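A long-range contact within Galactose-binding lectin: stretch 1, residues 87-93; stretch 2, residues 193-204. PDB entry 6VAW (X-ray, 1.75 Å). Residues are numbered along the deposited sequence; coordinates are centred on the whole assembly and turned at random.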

ATOM      1  N   PHE A  87      -3.273 -22.320  -9.324  1.00 20.66           N
ATOM      2  CA  PHE A  87      -2.510 -21.330  -8.571  1.00 19.84           C
ATOM      3  C   PHE A  87      -1.615 -22.169  -7.677  1.00 23.37           C
ATOM      4  O   PHE A  87      -2.138 -22.959  -6.888  1.00 20.86           O
ATOM      5  N   PHE A  88      -0.286 -22.080  -7.834  1.00 20.78           N
ATOM      6  CA  PHE A  88       0.541 -23.007  -7.075  1.00 19.82           C
ATOM      7  C   PHE A  88       1.734 -22.339  -6.394  1.00 24.33           C
ATOM      8  O   PHE A  88       2.106 -21.205  -6.685  1.00 23.83           O
ATOM      9  N   ILE A  89       2.291 -23.087  -5.445  1.00 21.66           N
ATOM     10  CA  ILE A  89       3.430 -22.758  -4.577  1.00 20.77           C
ATOM     11  C   ILE A  89       4.392 -23.891  -4.723  1.00 22.83           C
ATOM     12  O   ILE A  89       3.972 -25.033  -4.599  1.00 23.59           O
ATOM     13  N   ALA A  90       5.650 -23.611  -5.044  1.00 20.77           N
ATOM     14  CA  ALA A  90       6.578 -24.723  -5.285  1.00 20.49           C
ATOM     15  C   ALA A  90       8.019 -24.340  -4.925  1.00 21.42           C
ATOM     16  O   ALA A  90       8.276 -23.156  -4.726  1.00 20.89           O
ATOM     17  N   PRO A  91       8.974 -25.307  -4.855  1.00 21.24           N
ATOM     18  CA  PRO A  91      10.389 -24.939  -4.565  1.00 20.90           C
ATOM     19  C   PRO A  91      10.884 -23.870  -5.557  1.00 26.24           C
ATOM     20  O   PRO A  91      10.384 -23.815  -6.699  1.00 23.71           O
ATOM     21  N   GLU A  92      11.808 -22.990  -5.120  1.00 26.19           N
ATOM     22  CA  GLU A  92      12.289 -21.871  -5.943  1.00 28.00           C
ATOM     23  C   GLU A  92      12.878 -22.310  -7.302  1.00 36.08           C
ATOM     24  O   GLU A  92      12.828 -21.508  -8.237  1.00 38.04           O
ATOM     25  N   ASP A  93      13.369 -23.557  -7.426  1.00 32.58           N
ATOM     26  CA  ASP A  93      13.949 -24.061  -8.678  1.00 34.53           C
ATOM     27  C   ASP A  93      12.913 -24.779  -9.571  1.00 38.58           C
ATOM     28  O   ASP A  93      13.296 -25.486 -10.513  1.00 40.14           O
ATOM     29  N   ASP A 193      -0.076 -28.041   6.010  1.00 19.53           N
ATOM     30  CA  ASP A 193       1.118 -27.604   6.739  1.00 19.89           C
ATOM     31  C   ASP A 193       2.232 -27.296   5.739  1.00 24.83           C
ATOM     32  O   ASP A 193       3.021 -28.190   5.382  1.00 25.53           O
ATOM     33  N   LEU A 194       2.318 -26.021   5.326  1.00 20.33           N
ATOM     34  CA  LEU A 194       3.287 -25.560   4.334  1.00 21.73           C
ATOM     35  C   LEU A 194       4.753 -25.820   4.791  1.00 27.55           C
ATOM     36  O   LEU A 194       5.574 -26.206   3.970  1.00 25.65           O
ATOM     37  N   LYS A 195       5.032 -25.713   6.094  1.00 26.87           N
ATOM     38  CA  LYS A 195       6.352 -25.994   6.691  1.00 28.94           C
ATOM     39  C   LYS A 195       6.766 -27.474   6.511  1.00 32.96           C
ATOM     40  O   LYS A 195       7.951 -27.768   6.390  1.00 31.15           O
ATOM     41  N   ALA A 196       5.787 -28.400   6.504  1.00 30.32           N
ATOM     42  CA  ALA A 196       6.029 -29.836   6.341  1.00 30.40           C
ATOM     43  C   ALA A 196       6.094 -30.264   4.871  1.00 32.75           C
ATOM     44  O   ALA A 196       6.751 -31.251   4.558  1.00 32.53           O
ATOM     45  N   LYS A 197       5.414 -29.546   3.981  1.00 25.91           N
ATOM     46  CA  LYS A 197       5.324 -29.942   2.579  1.00 24.86           C
ATOM     47  C   LYS A 197       6.236 -29.156   1.643  1.00 27.30           C
ATOM     48  O   LYS A 197       6.477 -29.592   0.522  1.00 27.80           O
ATOM     49  N   LEU A 198       6.677 -27.990   2.042  1.00 22.67           N
ATOM     50  CA  LEU A 198       7.504 -27.182   1.145  1.00 20.90           C
ATOM     51  C   LEU A 198       8.810 -26.714   1.787  1.00 23.89           C
ATOM     52  O   LEU A 198       8.846 -26.585   3.005  1.00 24.38           O
ATOM     53  N   PRO A 199       9.814 -26.293   0.967  1.00 22.88           N
ATOM     54  CA  PRO A 199      11.069 -25.746   1.536  1.00 23.53           C
ATOM     55  C   PRO A 199      10.873 -24.333   2.086  1.00 26.75           C
ATOM     56  O   PRO A 199       9.835 -23.679   1.790  1.00 25.16           O
ATOM     57  N   GLU A 200      11.888 -23.815   2.814  1.00 22.49           N
ATOM     58  CA  GLU A 200      11.802 -22.453   3.378  1.00 20.92           C
ATOM     59  C   GLU A 200      11.549 -21.369   2.309  1.00 23.53           C
ATOM     60  O   GLU A 200      10.844 -20.405   2.589  1.00 23.57           O
ATOM     61  N   ARG A 201      12.182 -21.510   1.122  1.00 21.66           N
ATOM     62  CA  ARG A 201      12.083 -20.575  -0.000  1.00 20.31           C
ATOM     63  C   ARG A 201      11.294 -21.209  -1.140  1.00 22.37           C
ATOM     64  O   ARG A 201      11.559 -22.348  -1.581  1.00 20.21           O
ATOM     65  N   VAL A 202      10.286 -20.462  -1.589  1.00 20.83           N
ATOM     66  CA  VAL A 202       9.354 -20.913  -2.620  1.00 18.98           C
ATOM     67  C   VAL A 202       9.070 -19.852  -3.643  1.00 22.08           C
ATOM     68  O   VAL A 202       9.441 -18.685  -3.468  1.00 24.56           O
ATOM     69  N   LYS A 203       8.419 -20.280  -4.726  1.00 18.21           N
ATOM     70  CA  LYS A 203       7.900 -19.416  -5.783  1.00 19.52           C
ATOM     71  C   LYS A 203       6.376 -19.659  -5.908  1.00 24.41           C
ATOM     72  O   LYS A 203       5.886 -20.769  -5.731  1.00 25.24           O
ATOM     73  N   PHE A 204       5.649 -18.578  -6.124  1.00 22.70           N
ATOM     74  CA  PHE A 204       4.203 -18.533  -6.287  1.00 20.59           C
ATOM     75  C   PHE A 204       3.942 -18.278  -7.752  1.00 23.34           C
ATOM     76  O   PHE A 204       4.685 -17.528  -8.374  1.00 21.92           O
TER

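The strongest side-chain link between the stretches is the salt bridge of E92 and R201, two partly exposed residues at one end of the antiparallel strand pair. E92 (chi1 p, chi2 t) brings its carboxylate to the edge of the guanidinium, where OE1 accepts from R201 NH2 at 2.8 Å and from R201 NE at 2.9 Å; a weak bond from R201 NE to E92 OE2, 3.1 Å, completes the set. R201 is m, t, p over chi1 to chi3; its CA-to-CB bond points sideways, and the bend at chi3 is part of the conformation in which NE and NH2 meet the carboxylate. Next come the backbone bonds of the A90–K203 pair, A90 N to K203 O and K203 N to A90 O, both 2.9 Å. A90 and K203 send their side chains to the same face of the sheet; K203 (m, t, t, t) runs along E92, with CD 3.5 Å from E92 O, while its amine is bonded elsewhere in the structure.

The opposite face carries I89 and F204, a non-hydrogen-bonded pair, and is apolar. I89 (m, t) is central: its CG2 lies over the F204 ring, 4.0 Å from the ring centroid, in a CH-pi contact, and also meets V202 CG2 (3.6 Å) and L198 CD1 (3.7 Å). I89 CG1 reaches F204 CE2 at 3.6 Å, and I89 CD1 approaches L194 CD1 at 4.3 Å. F204 (chi1 m) receives F87 (chi1 t) at its ring edge, F87 CZ to F204 CD2 being 3.9 Å. L194 and L198, both m, t, point toward the strand from the helix and the residue just after it. L198 CD2 also touches P91 CD at 4.2 Å, and P91 CB packs against P199 CG at 3.9 Å, extending the apolar contact beyond the helix.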

ATOM      1  CB  PHE A  87      -3.424 -20.371  -7.774  1.00 20.88           C
ATOM      2  CG  PHE A  87      -2.669 -19.625  -6.704  1.00 21.94           C
ATOM      3  CD1 PHE A  87      -1.717 -18.667  -7.040  1.00 25.06           C
ATOM      4  CD2 PHE A  87      -2.900 -19.885  -5.359  1.00 24.20           C
ATOM      5  CE1 PHE A  87      -1.024 -17.966  -6.037  1.00 24.58           C
ATOM      6  CE2 PHE A  87      -2.204 -19.181  -4.360  1.00 23.93           C
ATOM      7  CZ  PHE A  87      -1.270 -18.242  -4.703  1.00 22.19           C
ATOM      8  CB  PHE A  88       1.009 -24.182  -7.968  1.00 20.67           C
ATOM      9  CG  PHE A  88       2.064 -23.816  -9.003  1.00 21.59           C
ATOM     10  CD1 PHE A  88       1.723 -23.097 -10.146  1.00 23.03           C
ATOM     11  CD2 PHE A  88       3.386 -24.194  -8.833  1.00 25.62           C
ATOM     12  CE1 PHE A  88       2.707 -22.713 -11.080  1.00 25.53           C
ATOM     13  CE2 PHE A  88       4.362 -23.856  -9.789  1.00 28.24           C
ATOM     14  CZ  PHE A  88       4.014 -23.118 -10.912  1.00 26.25           C
ATOM     15  CB  ILE A  89       3.034 -22.568  -3.118  1.00 21.87           C
ATOM     16  CG1 ILE A  89       1.706 -21.829  -2.966  1.00 24.54           C
ATOM     17  CG2 ILE A  89       4.167 -21.875  -2.357  1.00 21.65           C
ATOM     18  CD1 ILE A  89       1.081 -21.947  -1.513  1.00 29.14           C
ATOM     19  CB  ALA A  90       6.485 -25.165  -6.757  1.00 21.41           C
ATOM     20  CB  PRO A  91      11.145 -26.275  -4.705  1.00 23.05           C
ATOM     21  CG  PRO A  91      10.116 -27.318  -4.430  1.00 26.42           C
ATOM     22  CD  PRO A  91       8.841 -26.762  -5.062  1.00 22.17           C
ATOM     23  CB  GLU A  92      13.280 -20.955  -5.187  1.00 29.20           C
ATOM     24  CG  GLU A  92      14.553 -21.621  -4.696  1.00 41.39           C
ATOM     25  CD  GLU A  92      15.346 -20.852  -3.661  1.00 54.79           C
ATOM     26  OE1 GLU A  92      15.452 -19.608  -3.776  1.00 40.68           O
ATOM     27  OE2 GLU A  92      15.898 -21.512  -2.752  1.00 45.15           O
ATOM     28  CB  ASP A  93      15.118 -25.024  -8.357  1.00 36.40           C
ATOM     29  CG  ASP A  93      14.696 -26.371  -7.777  1.00 58.55           C
ATOM     30  OD1 ASP A  93      13.722 -26.406  -6.968  1.00 61.25           O
ATOM     31  OD2 ASP A  93      15.339 -27.387  -8.116  1.00 67.85           O
ATOM     32  CB  ASP A 193       1.572 -28.649   7.776  1.00 22.48           C
ATOM     33  CG  ASP A 193       2.732 -28.202   8.663  1.00 30.55           C
ATOM     34  OD1 ASP A 193       3.284 -27.091   8.426  1.00 30.93           O
ATOM     35  OD2 ASP A 193       3.036 -28.921   9.640  1.00 36.99           O
ATOM     36  CB  LEU A 194       3.063 -24.068   3.996  1.00 21.94           C
ATOM     37  CG  LEU A 194       1.768 -23.718   3.228  1.00 26.56           C
ATOM     38  CD1 LEU A 194       1.842 -22.297   2.698  1.00 27.65           C
ATOM     39  CD2 LEU A 194       1.529 -24.653   2.057  1.00 27.35           C
ATOM     40  CB  LYS A 195       6.312 -25.642   8.182  1.00 32.92           C
ATOM     41  CG  LYS A 195       7.653 -25.599   8.891  1.00 42.60           C
ATOM     42  CD  LYS A 195       7.415 -25.378  10.365  1.00 53.67           C
ATOM     43  CE  LYS A 195       8.658 -25.015  11.112  1.00 66.72           C
ATOM     44  NZ  LYS A 195       8.427 -25.098  12.576  1.00 78.82           N
ATOM     45  CB  ALA A 196       4.927 -30.633   7.044  1.00 31.03           C
ATOM     46  CB  LYS A 197       3.871 -29.788   2.092  1.00 25.75           C
ATOM     47  CG  LYS A 197       2.825 -30.588   2.887  1.00 34.11           C
ATOM     48  CD  LYS A 197       3.025 -32.095   2.773  1.00 37.80           C
ATOM     49  CE  LYS A 197       1.949 -32.852   3.506  1.00 43.74           C
ATOM     50  NZ  LYS A 197       2.324 -34.275   3.707  1.00 42.60           N
ATOM     51  CB  LEU A 198       6.713 -25.942   0.677  1.00 19.68           C
ATOM     52  CG  LEU A 198       5.617 -26.203  -0.378  1.00 23.51           C
ATOM     53  CD1 LEU A 198       4.653 -25.049  -0.456  1.00 23.00           C
ATOM     54  CD2 LEU A 198       6.210 -26.497  -1.741  1.00 22.98           C
ATOM     55  CB  PRO A 199      12.021 -25.737   0.338  1.00 25.54           C
ATOM     56  CG  PRO A 199      11.137 -25.616  -0.858  1.00 30.03           C
ATOM     57  CD  PRO A 199       9.875 -26.345  -0.518  1.00 26.04           C
ATOM     58  CB  GLU A 200      13.075 -22.101   4.160  1.00 21.63           C
ATOM     59  CG  GLU A 200      13.180 -22.831   5.479  1.00 36.18           C
ATOM     60  CD  GLU A 200      14.591 -22.879   6.024  1.00 51.88           C
ATOM     61  OE1 GLU A 200      15.002 -21.889   6.669  1.00 40.20           O
ATOM     62  OE2 GLU A 200      15.276 -23.909   5.831  1.00 39.82           O
ATOM     63  CB  ARG A 201      13.449 -20.083  -0.486  1.00 22.85           C
ATOM     64  CG  ARG A 201      14.210 -19.224   0.549  1.00 29.52           C
ATOM     65  CD  ARG A 201      15.710 -19.170   0.312  1.00 38.38           C
ATOM     66  NE  ARG A 201      16.062 -18.853  -1.072  1.00 42.05           N
ATOM     67  CZ  ARG A 201      16.854 -17.851  -1.444  1.00 51.60           C
ATOM     68  NH1 ARG A 201      17.394 -17.045  -0.535  1.00 29.26           N
ATOM     69  NH2 ARG A 201      17.130 -17.659  -2.726  1.00 37.42           N
ATOM     70  CB  VAL A 202       7.988 -21.430  -2.026  1.00 21.43           C
ATOM     71  CG1 VAL A 202       8.181 -22.640  -1.106  1.00 20.68           C
ATOM     72  CG2 VAL A 202       7.199 -20.302  -1.343  1.00 21.94           C
ATOM     73  CB  LYS A 203       8.637 -19.561  -7.133  1.00 22.33           C
ATOM     74  CG  LYS A 203       9.888 -18.665  -7.139  1.00 24.44           C
ATOM     75  CD  LYS A 203      10.704 -18.770  -8.400  1.00 32.40           C
ATOM     76  CE  LYS A 203      12.027 -18.071  -8.221  1.00 39.28           C
ATOM     77  NZ  LYS A 203      12.833 -18.117  -9.468  1.00 44.89           N
ATOM     78  CB  PHE A 204       3.591 -17.406  -5.422  1.00 21.87           C
ATOM     79  CG  PHE A 204       3.550 -17.682  -3.928  1.00 21.46           C
ATOM     80  CD1 PHE A 204       4.669 -17.443  -3.124  1.00 23.50           C
ATOM     81  CD2 PHE A 204       2.388 -18.143  -3.326  1.00 20.64           C
ATOM     82  CE1 PHE A 204       4.624 -17.682  -1.752  1.00 23.01           C
ATOM     83  CE2 PHE A 204       2.349 -18.398  -1.950  1.00 22.65           C
ATOM     84  CZ  PHE A 204       3.451 -18.124  -1.163  1.00 20.84           C
TER